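Local coordinates for Pre-mRNA splicing helicase-like protein (Chaetomium thermophilum, PDB 4RVQ) that probably acts as the Brr2 helicase of pre-mRNA splicing and carries, in its N-terminal region, a noncanonical PWI-like domain likely to bind proteins or RNA, at residues T43-I48 with M71-Y76; K47-E52 with D90-L95; R64-D69 with K84-R89. One frame throughout, in Å; residues are numbered along the deposited sequence. Where two conformers were deposited one is given.

Contact 1 (T43-I48 with M71-Y76); sequences TSALKI and MELFDY
Leu-73 carries this contact alone from its side, setting its two methyl groups against three residues of the helix that holds Ala-45. One branch, CD2, lies 3.8 Å from Ala-45 CB. The same methyl comes as close, or slightly closer, to the backbone, with Leu-73 CD2 3.7 Å from Ala-45 N, so it rests on the helix surface where the short alanine side chain leaves the main chain within touching distance. The other branch is turned toward the preceding residue, Leu-73 CD1 standing 3.8 Å from Ser-44 CB. One turn further along, Ile-48 flanks CD2 with the end of its chain, Ile-48 CD1 to Leu-73 CD2 being 4.2 Å. The side-chain meetings are apolar. The fork is delivered by CG lying opposite the backbone N of Leu-73 (chi1 -175°), which carries both methyls out across the gap between the helices.

In the second shell, helix 63-73 ends directly behind the leucine in a Schellman motif: Tyr-76 N bonds to Met-71 O at 2.9 Å, Asp-75 N bonds to Glu-72 O at 2.9 Å, and Asp-75 takes positive phi. Lys-41 NZ is hydrogen-bonded to Leu-73 O, a further tie between the two helices. This is helix-helix packing within the PWI-like domain: Ala-45 also meets Leu-70, and Ile-48 meets Ile-66 and Asp-69, while Met-71 and Phe-74 touch helix 79-87.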
loop_
_atom_site.group_PDB
_atom_site.type_symbol
_atom_site.label_atom_id
_atom_site.label_comp_id
_atom_site.label_asym_id
_atom_site.label_seq_id
_atom_site.Cartn_x
_atom_site.Cartn_y
_atom_site.Cartn_z
ATOM N N THR A 43 -3.249 -8.584 5.565
ATOM C CA THR A 43 -3.358 -8.077 6.924
ATOM C C THR A 43 -1.989 -7.750 7.520
ATOM O O THR A 43 -1.780 -6.670 8.089
ATOM C CB THR A 43 -4.098 -9.110 7.809
ATOM O OG1 THR A 43 -5.394 -9.321 7.259
ATOM C CG2 THR A 43 -4.228 -8.620 9.229
ATOM N N SER A 44 -1.065 -8.686 7.350
ATOM C CA SER A 44 0.278 -8.476 7.883
ATOM C C SER A 44 1.004 -7.323 7.188
ATOM O O SER A 44 1.657 -6.498 7.841
ATOM C CB SER A 44 1.107 -9.728 7.756
ATOM O OG SER A 44 0.557 -10.758 8.541
ATOM N N ALA A 45 0.875 -7.242 5.881
ATOM C CA ALA A 45 1.549 -6.180 5.150
ATOM C C ALA A 45 1.041 -4.815 5.569
ATOM O O ALA A 45 1.828 -3.868 5.727
ATOM C CB ALA A 45 1.388 -6.384 3.639
ATOM N N LEU A 46 -0.273 -4.655 5.767
ATOM C CA LEU A 46 -0.769 -3.369 6.199
ATOM C C LEU A 46 -0.205 -3.004 7.562
ATOM O O LEU A 46 0.155 -1.841 7.800
ATOM C CB LEU A 46 -2.315 -3.391 6.261
ATOM C CG LEU A 46 -2.954 -3.430 4.878
ATOM C CD1 LEU A 46 -4.418 -3.834 4.998
ATOM C CD2 LEU A 46 -2.818 -2.087 4.151
ATOM N N LYS A 47 -0.161 -3.963 8.493
ATOM C CA LYS A 47 0.398 -3.689 9.795
ATOM C C LYS A 47 1.862 -3.283 9.692
ATOM O O LYS A 47 2.285 -2.289 10.292
ATOM C CB LYS A 47 0.258 -4.889 10.714
ATOM C CG LYS A 47 0.654 -4.610 12.151
ATOM C CD LYS A 47 -0.102 -3.382 12.726
ATOM C CE LYS A 47 0.314 -3.046 14.161
ATOM N NZ LYS A 47 -0.408 -1.849 14.677
ATOM N N ILE A 48 2.635 -4.057 8.933
ATOM C CA ILE A 48 4.041 -3.729 8.750
ATOM C C ILE A 48 4.246 -2.342 8.131
ATOM O O ILE A 48 5.022 -1.535 8.624
ATOM C CB ILE A 48 4.735 -4.814 7.923
ATOM C CG1 ILE A 48 4.778 -6.139 8.683
ATOM C CG2 ILE A 48 6.142 -4.379 7.563
ATOM C CD1 ILE A 48 5.061 -7.330 7.800
ATOM N N MET A 71 10.186 -8.235 3.687
ATOM C CA MET A 71 10.925 -9.187 2.875
ATOM C C MET A 71 10.653 -10.617 3.369
ATOM O O MET A 71 10.522 -11.534 2.563
ATOM C CB MET A 71 12.425 -8.892 2.899
ATOM C CG MET A 71 12.769 -7.622 2.103
ATOM S SD MET A 71 14.525 -7.247 1.965
ATOM C CE MET A 71 14.965 -7.021 3.716
ATOM N N GLU A 72 10.626 -10.822 4.687
ATOM C CA GLU A 72 10.310 -12.123 5.235
ATOM C C GLU A 72 8.870 -12.550 4.889
ATOM O O GLU A 72 8.636 -13.711 4.572
ATOM C CB GLU A 72 10.484 -12.110 6.739
ATOM C CG GLU A 72 10.189 -13.476 7.371
ATOM C CD GLU A 72 10.450 -13.541 8.861
ATOM O OE1 GLU A 72 9.769 -14.333 9.571
ATOM O OE2 GLU A 72 11.336 -12.815 9.350
ATOM N N LEU A 73 7.936 -11.600 4.907
ATOM C CA LEU A 73 6.552 -11.908 4.603
ATOM C C LEU A 73 6.425 -12.470 3.195
ATOM O O LEU A 73 5.565 -13.325 2.921
ATOM C CB LEU A 73 5.704 -10.648 4.755
ATOM C CG LEU A 73 4.198 -10.829 4.583
ATOM C CD1 LEU A 73 3.627 -11.694 5.759
ATOM C CD2 LEU A 73 3.491 -9.473 4.546
ATOM N N PHE A 74 7.274 -11.991 2.294
ATOM C CA PHE A 74 7.284 -12.385 0.893
ATOM C C PHE A 74 8.356 -13.464 0.624
ATOM O O PHE A 74 8.785 -13.633 -0.519
ATOM C CB PHE A 74 7.444 -11.149 -0.003
ATOM C CG PHE A 74 6.166 -10.339 -0.125
ATOM C CD1 PHE A 74 5.860 -9.329 0.789
ATOM C CD2 PHE A 74 5.257 -10.603 -1.145
ATOM C CE1 PHE A 74 4.664 -8.625 0.672
ATOM C CE2 PHE A 74 4.080 -9.891 -1.267
ATOM C CZ PHE A 74 3.786 -8.911 -0.366
ATOM N N ASP A 75 8.767 -14.189 1.669
ATOM C CA ASP A 75 9.623 -15.369 1.471
ATOM C C ASP A 75 10.949 -15.057 0.765
ATOM O O ASP A 75 11.534 -15.919 0.077
ATOM C CB ASP A 75 8.855 -16.463 0.732
ATOM C CG ASP A 75 7.667 -16.942 1.519
ATOM O OD1 ASP A 75 7.825 -17.198 2.735
ATOM O OD2 ASP A 75 6.569 -17.083 0.941
ATOM N N TYR A 76 11.441 -13.843 0.994
ATOM C CA TYR A 76 12.766 -13.407 0.507
ATOM C C TYR A 76 12.816 -13.417 -1.007
ATOM O O TYR A 76 13.912 -13.433 -1.599
ATOM C CB TYR A 76 13.875 -14.246 1.153
ATOM C CG TYR A 76 13.786 -14.286 2.659
ATOM C CD1 TYR A 76 13.939 -13.140 3.398
ATOM C CD2 TYR A 76 13.456 -15.455 3.334
ATOM C CE1 TYR A 76 13.813 -13.134 4.744
ATOM C CE2 TYR A 76 13.339 -15.466 4.697
ATOM C CZ TYR A 76 13.502 -14.307 5.403
ATOM O OH TYR A 76 13.418 -14.296 6.768
#

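Contact 2 (K47-E52 with D90-L95); sequences KILSGE and DKVVWL. With EDO (1,2-ethanediol), chain F; EDO (1,2-ethanediol), chain G.
Leu-49 has CG opposite its own carbonyl carbon (chi1 -73°), which brings Leu-49 CD1 to 4.0 Å from Val-92 CG1, the two chains lying at a slant. Val-93 has CG1 opposite its backbone N (chi1 168°), which leaves CG2 facing Leu-49. In the conformer described, Val-93 CG2 sits 3.6 Å from Leu-49 CB and also reaches the backbone beside Ser-50 N. Helix 35-50 thus finishes against helix 89-99.

The finishing turn is held by polar bonds of its own. In the Ser-50 conformer described, OG donates to Lys-47 O over 2.8 Å and receives Glu-52 N at 3.2 Å, an ST turn. Lys-47 NZ is salt-bridged to Glu-52 OE1 at 2.6 Å, on the carboxylate oxygen's anti lone pair, away from OE2.

Two 1,2-ethanediol molecules, probably from the crystallisation liquor, lie near Trp-94. C1 of the chain F molecule is 3.4 Å above one ring face, toward the rim. Trp-94 NE1 donates to O1 of the chain G molecule at 3.2 Å in a bent bond (145°), and O2 of that diol donates to Asp-90 OD1 at 2.9 Å. With an alanine in place of Trp-94 the chain G diol would lose its indole donor and probably be held less firmly, and a gap is likely to open beside Ile-110 and Met-114. The chemistry implies an apolar junction between helices, with polar bonding confined to the helix end and a flank where additive diols happen to lodge.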
loop_
_atom_site.group_PDB
_atom_site.type_symbol
_atom_site.label_atom_id
_atom_site.label_comp_id
_atom_site.label_asym_id
_atom_site.label_seq_id
_atom_site.Cartn_x
_atom_site.Cartn_y
_atom_site.Cartn_z
ATOM N N LYS A 47 -0.161 -3.963 8.493
ATOM C CA LYS A 47 0.398 -3.689 9.795
ATOM C C LYS A 47 1.862 -3.283 9.692
ATOM O O LYS A 47 2.285 -2.289 10.292
ATOM C CB LYS A 47 0.258 -4.889 10.714
ATOM C CG LYS A 47 0.654 -4.610 12.151
ATOM C CD LYS A 47 -0.102 -3.382 12.726
ATOM C CE LYS A 47 0.314 -3.046 14.161
ATOM N NZ LYS A 47 -0.408 -1.849 14.677
ATOM N N ILE A 48 2.635 -4.057 8.933
ATOM C CA ILE A 48 4.041 -3.729 8.750
ATOM C C ILE A 48 4.246 -2.342 8.131
ATOM O O ILE A 48 5.022 -1.535 8.624
ATOM C CB ILE A 48 4.735 -4.814 7.923
ATOM C CG1 ILE A 48 4.778 -6.139 8.683
ATOM C CG2 ILE A 48 6.142 -4.379 7.563
ATOM C CD1 ILE A 48 5.061 -7.330 7.800
ATOM N N LEU A 49 3.519 -2.059 7.053
ATOM C CA LEU A 49 3.703 -0.802 6.327
ATOM C C LEU A 49 3.326 0.392 7.150
ATOM O O LEU A 49 3.824 1.498 6.900
ATOM C CB LEU A 49 2.863 -0.801 5.059
ATOM C CG LEU A 49 3.360 -1.710 3.927
ATOM C CD1 LEU A 49 2.280 -1.941 2.885
ATOM C CD2 LEU A 49 4.644 -1.093 3.279
ATOM N N SER A 50 2.407 0.215 8.090
ATOM C CA SER A 50 1.947 1.352 8.871
ATOM C C SER A 50 3.030 1.822 9.830
ATOM O O SER A 50 2.939 2.921 10.353
ATOM C CB SER A 50 0.706 0.985 9.657
ATOM O OG SER A 50 1.077 0.159 10.723
ATOM N N GLY A 51 4.049 0.997 10.045
ATOM C CA GLY A 51 5.107 1.365 10.955
ATOM C C GLY A 51 4.664 1.451 12.396
ATOM O O GLY A 51 5.408 1.919 13.248
ATOM N N GLU A 52 3.456 0.996 12.681
ATOM C CA GLU A 52 2.968 1.016 14.050
ATOM C C GLU A 52 3.717 0.004 14.920
ATOM O O GLU A 52 4.150 -1.039 14.433
ATOM C CB GLU A 52 1.464 0.729 14.058
ATOM C CG GLU A 52 0.632 1.867 13.471
ATOM C CD GLU A 52 -0.810 1.465 13.159
ATOM O OE1 GLU A 52 -1.171 0.288 13.403
ATOM O OE2 GLU A 52 -1.579 2.325 12.669
ATOM N N ASP A 90 2.414 5.118 2.578
ATOM C CA ASP A 90 1.336 5.975 3.034
ATOM C C ASP A 90 0.063 5.763 2.197
ATOM O O ASP A 90 -1.038 5.601 2.747
ATOM C CB ASP A 90 1.731 7.441 2.976
ATOM C CG ASP A 90 2.760 7.811 3.991
ATOM O OD1 ASP A 90 2.703 7.327 5.145
ATOM O OD2 ASP A 90 3.628 8.644 3.658
ATOM N N LYS A 91 0.204 5.745 0.879
ATOM C CA LYS A 91 -0.933 5.505 0.026
ATOM C C LYS A 91 -1.572 4.159 0.313
ATOM O O LYS A 91 -2.810 4.056 0.399
ATOM C CB LYS A 91 -0.532 5.528 -1.440
ATOM C CG LYS A 91 -0.535 6.856 -2.122
ATOM C CD LYS A 91 -0.186 6.764 -3.583
ATOM C CE LYS A 91 -0.541 8.033 -4.315
ATOM N NZ LYS A 91 -0.007 8.080 -5.684
ATOM N N VAL A 92 -0.763 3.108 0.375
ATOM C CA VAL A 92 -1.327 1.782 0.534
ATOM C C VAL A 92 -2.082 1.671 1.861
ATOM O O VAL A 92 -3.214 1.177 1.905
ATOM C CB VAL A 92 -0.237 0.709 0.430
ATOM C CG1 VAL A 92 -0.790 -0.701 0.729
ATOM C CG2 VAL A 92 0.346 0.704 -0.970
ATOM N N VAL A 93 -1.491 2.108 2.950
ATOM C CA VAL A 93 -2.098 1.956 4.258
ATOM C C VAL A 93 -3.373 2.802 4.336
ATOM O O VAL A 93 -4.446 2.318 4.731
ATOM C CB VAL A 93 -1.096 2.359 5.373
ATOM C CG1 VAL A 93 -1.784 2.480 6.678
ATOM C CG2 VAL A 93 0.068 1.353 5.466
ATOM N N TRP A 94 -3.258 4.095 4.041
ATOM C CA TRP A 94 -4.363 4.991 4.244
ATOM C C TRP A 94 -5.480 4.806 3.253
ATOM O O TRP A 94 -6.663 4.894 3.616
ATOM C CB TRP A 94 -3.879 6.447 4.283
ATOM C CG TRP A 94 -3.145 6.739 5.560
ATOM C CD1 TRP A 94 -1.805 6.821 5.757
ATOM C CD2 TRP A 94 -3.742 7.005 6.815
ATOM N NE1 TRP A 94 -1.537 7.119 7.044
ATOM C CE2 TRP A 94 -2.705 7.236 7.739
ATOM C CE3 TRP A 94 -5.060 7.081 7.257
ATOM C CZ2 TRP A 94 -2.954 7.529 9.059
ATOM C CZ3 TRP A 94 -5.308 7.375 8.583
ATOM C CH2 TRP A 94 -4.263 7.571 9.480
ATOM N N LEU A 95 -5.175 4.639 1.975
ATOM C CA LEU A 95 -6.212 4.480 0.991
ATOM C C LEU A 95 -6.934 3.145 1.089
ATOM O O LEU A 95 -8.121 3.070 0.762
ATOM C CB LEU A 95 -5.714 4.724 -0.419
ATOM C CG LEU A 95 -5.228 6.138 -0.718
ATOM C CD1 LEU A 95 -4.550 6.213 -2.050
ATOM C CD2 LEU A 95 -6.363 7.136 -0.554
HETATM C C1 EDO F . -3.897 4.039 9.267
HETATM O O1 EDO F . -4.833 4.022 10.320
HETATM C C2 EDO F . -2.489 4.014 9.834
HETATM O O2 EDO F . -2.302 2.729 10.444
HETATM C C1 EDO G . 2.041 5.639 8.401
HETATM O O1 EDO G . 0.938 6.389 8.926
HETATM C C2 EDO G . 1.576 4.919 7.140
HETATM O O2 EDO G . 2.688 4.644 6.284
#

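Contact 3 (R64-D69 with K84-R89); sequences RDIEND and KLIENR. With SO4 (sulfate ion), chain B; EDO (1,2-ethanediol), chain H.
Ile-86 O is gripped by two donors from one residue: Arg-89 NH1 at 2.8 Å and Arg-89 N at 3.1 Å, arriving from opposite faces of the carbonyl plane. The side-chain donor stands above that plane, 41° out of it, although the bond is fairly straight at its hydrogen (160°). Arg-89 makes this return because CG lies between its backbone N and carbonyl carbon (chi1 58°), with the chain extended from there to NE. The guanidinium then meets a sulfate edge-on, Arg-89 NH1 to O3 at 3.0 Å and Arg-89 NH2 to O2 at 2.9 Å.

Across the contact the same Ile-86 works through carbon. Its CD1 lies 3.7 Å from Glu-67 CA and 3.8 Å from Glu-67 CB, the two side chains crossing at about a right angle. Beside it, Ile-86 CG1 faces Ile-66 CG2 at 4.3 Å. Leu-63 and Leu-70 also touch Ile-86, extending this helix-helix packing of the PWI-like domain.

The chemistry is therefore divided: the helices join through apolar surface, whereas the polar bonds described stay within residues 84-89 or run to the sulfate. A guanidinium held by Ile-86 O, near the end of helix 79-87, is consistent with an anion lying beside it, but this sulfate probably came from the crystallisation liquor and identifies no natural ligand.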
loop_
_atom_site.group_PDB
_atom_site.type_symbol
_atom_site.label_atom_id
_atom_site.label_comp_id
_atom_site.label_asym_id
_atom_site.label_seq_id
_atom_site.Cartn_x
_atom_site.Cartn_y
_atom_site.Cartn_z
ATOM N N ARG A 64 14.124 0.383 8.029
ATOM C CA ARG A 64 14.887 -0.845 7.925
ATOM C C ARG A 64 14.065 -2.021 8.472
ATOM O O ARG A 64 14.132 -3.137 7.952
ATOM C CB ARG A 64 16.209 -0.652 8.698
ATOM C CG ARG A 64 17.262 -1.690 8.486
ATOM C CD ARG A 64 18.627 -1.099 8.850
ATOM N NE ARG A 64 18.650 -0.513 10.194
ATOM C CZ ARG A 64 18.884 0.770 10.482
ATOM N NH1 ARG A 64 19.117 1.667 9.530
ATOM N NH2 ARG A 64 18.891 1.166 11.749
ATOM N N ASP A 65 13.313 -1.773 9.539
ATOM C CA ASP A 65 12.500 -2.805 10.156
ATOM C C ASP A 65 11.301 -3.146 9.284
ATOM O O ASP A 65 10.953 -4.327 9.148
ATOM C CB ASP A 65 12.041 -2.366 11.555
ATOM C CG ASP A 65 13.187 -2.296 12.580
ATOM O OD1 ASP A 65 14.221 -2.972 12.409
ATOM O OD2 ASP A 65 13.041 -1.553 13.581
ATOM N N ILE A 66 10.654 -2.128 8.695
ATOM C CA ILE A 66 9.561 -2.342 7.775
ATOM C C ILE A 66 10.064 -3.227 6.630
ATOM O O ILE A 66 9.433 -4.210 6.250
ATOM C CB ILE A 66 9.001 -0.992 7.274
ATOM C CG1 ILE A 66 8.295 -0.254 8.424
ATOM C CG2 ILE A 66 8.110 -1.208 6.081
ATOM C CD1 ILE A 66 7.847 1.158 8.082
ATOM N N GLU A 67 11.203 -2.862 6.039
ATOM C CA GLU A 67 11.742 -3.647 4.954
ATOM C C GLU A 67 12.039 -5.085 5.362
ATOM O O GLU A 67 11.710 -6.032 4.650
ATOM C CB GLU A 67 12.995 -3.010 4.363
ATOM C CG GLU A 67 13.396 -3.715 3.087
ATOM C CD GLU A 67 14.816 -3.456 2.668
ATOM O OE1 GLU A 67 15.046 -3.215 1.458
ATOM O OE2 GLU A 67 15.716 -3.512 3.541
ATOM N N ASN A 68 12.724 -5.256 6.495
ATOM C CA ASN A 68 13.051 -6.603 6.940
ATOM C C ASN A 68 11.799 -7.464 7.099
ATOM O O ASN A 68 11.759 -8.603 6.620
ATOM C CB ASN A 68 13.837 -6.557 8.235
ATOM C CG ASN A 68 15.323 -6.279 8.010
ATOM O OD1 ASN A 68 15.848 -6.347 6.881
ATOM N ND2 ASN A 68 16.005 -5.958 9.090
ATOM N N ASP A 69 10.784 -6.924 7.745
ATOM C CA ASP A 69 9.593 -7.687 8.000
ATOM C C ASP A 69 8.848 -7.993 6.709
ATOM O O ASP A 69 8.335 -9.091 6.520
ATOM C CB ASP A 69 8.689 -6.961 8.992
ATOM C CG ASP A 69 9.263 -6.937 10.407
ATOM O OD1 ASP A 69 10.275 -7.608 10.665
ATOM O OD2 ASP A 69 8.695 -6.206 11.244
ATOM N N LYS A 84 7.942 -1.671 -4.078
ATOM C CA LYS A 84 6.782 -0.900 -4.523
ATOM C C LYS A 84 5.860 -0.554 -3.347
ATOM O O LYS A 84 5.344 0.559 -3.236
ATOM C CB LYS A 84 6.009 -1.673 -5.592
ATOM C CG LYS A 84 4.772 -0.980 -6.098
ATOM C CD LYS A 84 4.189 -1.653 -7.319
ATOM C CE LYS A 84 2.978 -1.000 -7.859
ATOM N NZ LYS A 84 2.380 -1.905 -8.878
ATOM N N LEU A 85 5.635 -1.535 -2.474
ATOM C CA LEU A 85 4.771 -1.299 -1.336
ATOM C C LEU A 85 5.379 -0.282 -0.365
ATOM O O LEU A 85 4.734 0.623 0.127
ATOM C CB LEU A 85 4.457 -2.619 -0.618
ATOM C CG LEU A 85 3.662 -3.620 -1.476
ATOM C CD1 LEU A 85 3.397 -4.873 -0.643
ATOM C CD2 LEU A 85 2.363 -3.038 -2.033
ATOM N N ILE A 86 6.685 -0.430 -0.112
ATOM C CA ILE A 86 7.356 0.496 0.793
ATOM C C ILE A 86 7.380 1.929 0.239
ATOM O O ILE A 86 7.094 2.888 0.949
ATOM C CB ILE A 86 8.782 0.016 1.107
ATOM C CG1 ILE A 86 8.709 -1.305 1.869
ATOM C CG2 ILE A 86 9.529 1.053 1.905
ATOM C CD1 ILE A 86 10.073 -1.925 2.142
ATOM N N GLU A 87 7.679 2.086 -1.046
ATOM C CA GLU A 87 7.685 3.408 -1.673
ATOM C C GLU A 87 6.321 4.085 -1.552
ATOM O O GLU A 87 6.235 5.301 -1.495
ATOM C CB GLU A 87 8.066 3.305 -3.147
ATOM C CG GLU A 87 9.518 2.846 -3.423
ATOM C CD GLU A 87 10.561 3.883 -3.116
ATOM O OE1 GLU A 87 10.222 4.974 -2.650
ATOM O OE2 GLU A 87 11.762 3.563 -3.354
ATOM N N ASN A 88 5.265 3.278 -1.560
ATOM C CA ASN A 88 3.883 3.740 -1.472
ATOM C C ASN A 88 3.250 3.474 -0.122
ATOM O O ASN A 88 2.024 3.388 -0.048
ATOM C CB ASN A 88 3.074 3.073 -2.588
ATOM C CG ASN A 88 3.467 3.566 -3.959
ATOM O OD1 ASN A 88 3.258 4.743 -4.271
ATOM N ND2 ASN A 88 4.040 2.707 -4.752
ATOM N N ARG A 89 4.030 3.379 0.944
ATOM C CA ARG A 89 3.461 2.921 2.200
ATOM C C ARG A 89 2.314 3.802 2.673
ATOM O O ARG A 89 1.309 3.265 3.151
ATOM C CB ARG A 89 4.556 2.754 3.245
ATOM C CG ARG A 89 5.363 3.987 3.526
ATOM C CD ARG A 89 6.678 3.627 4.226
ATOM N NE ARG A 89 7.540 4.783 4.501
ATOM C CZ ARG A 89 8.350 5.365 3.617
ATOM N NH1 ARG A 89 8.451 4.932 2.388
ATOM N NH2 ARG A 89 9.071 6.400 3.986
HETATM S S SO4 B . 10.594 7.851 0.860
HETATM O O1 SO4 B . 9.538 8.853 0.700
HETATM O O2 SO4 B . 10.967 7.737 2.288
HETATM O O3 SO4 B . 10.044 6.593 0.389
HETATM O O4 SO4 B . 11.701 8.298 0.086
HETATM C C1 EDO H . 15.622 4.321 9.319
HETATM O O1 EDO H . 15.674 2.906 9.002
HETATM C C2 EDO H . 14.192 4.880 9.404
HETATM O O2 EDO H . 14.196 6.255 9.796
#

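Overall arrangement
Of the helices in these contacts, 35-50 comes first from the N terminus and supplies contacts 1 and 2, which share Lys-47 and Ile-48. Contact 1 closes a loop of 22 residues by meeting the end of helix 63-73; contact 2 closes a longer one, of 37, on helix 89-99. Contact 3 joins helices 63-73 and 79-87 across 14 residues. It is nested within the loop of contact 2 and crosses contact 1, since their segments alternate along the chain. Ile-48 O meets Ile-66 CG1 at 3.5 Å, and Leu-49 CD2 meets Leu-85 O at 3.6 Å, evidence that helices 35-50, 63-73 and 79-87 pack together; contact 2 adds helix 89-99 to them.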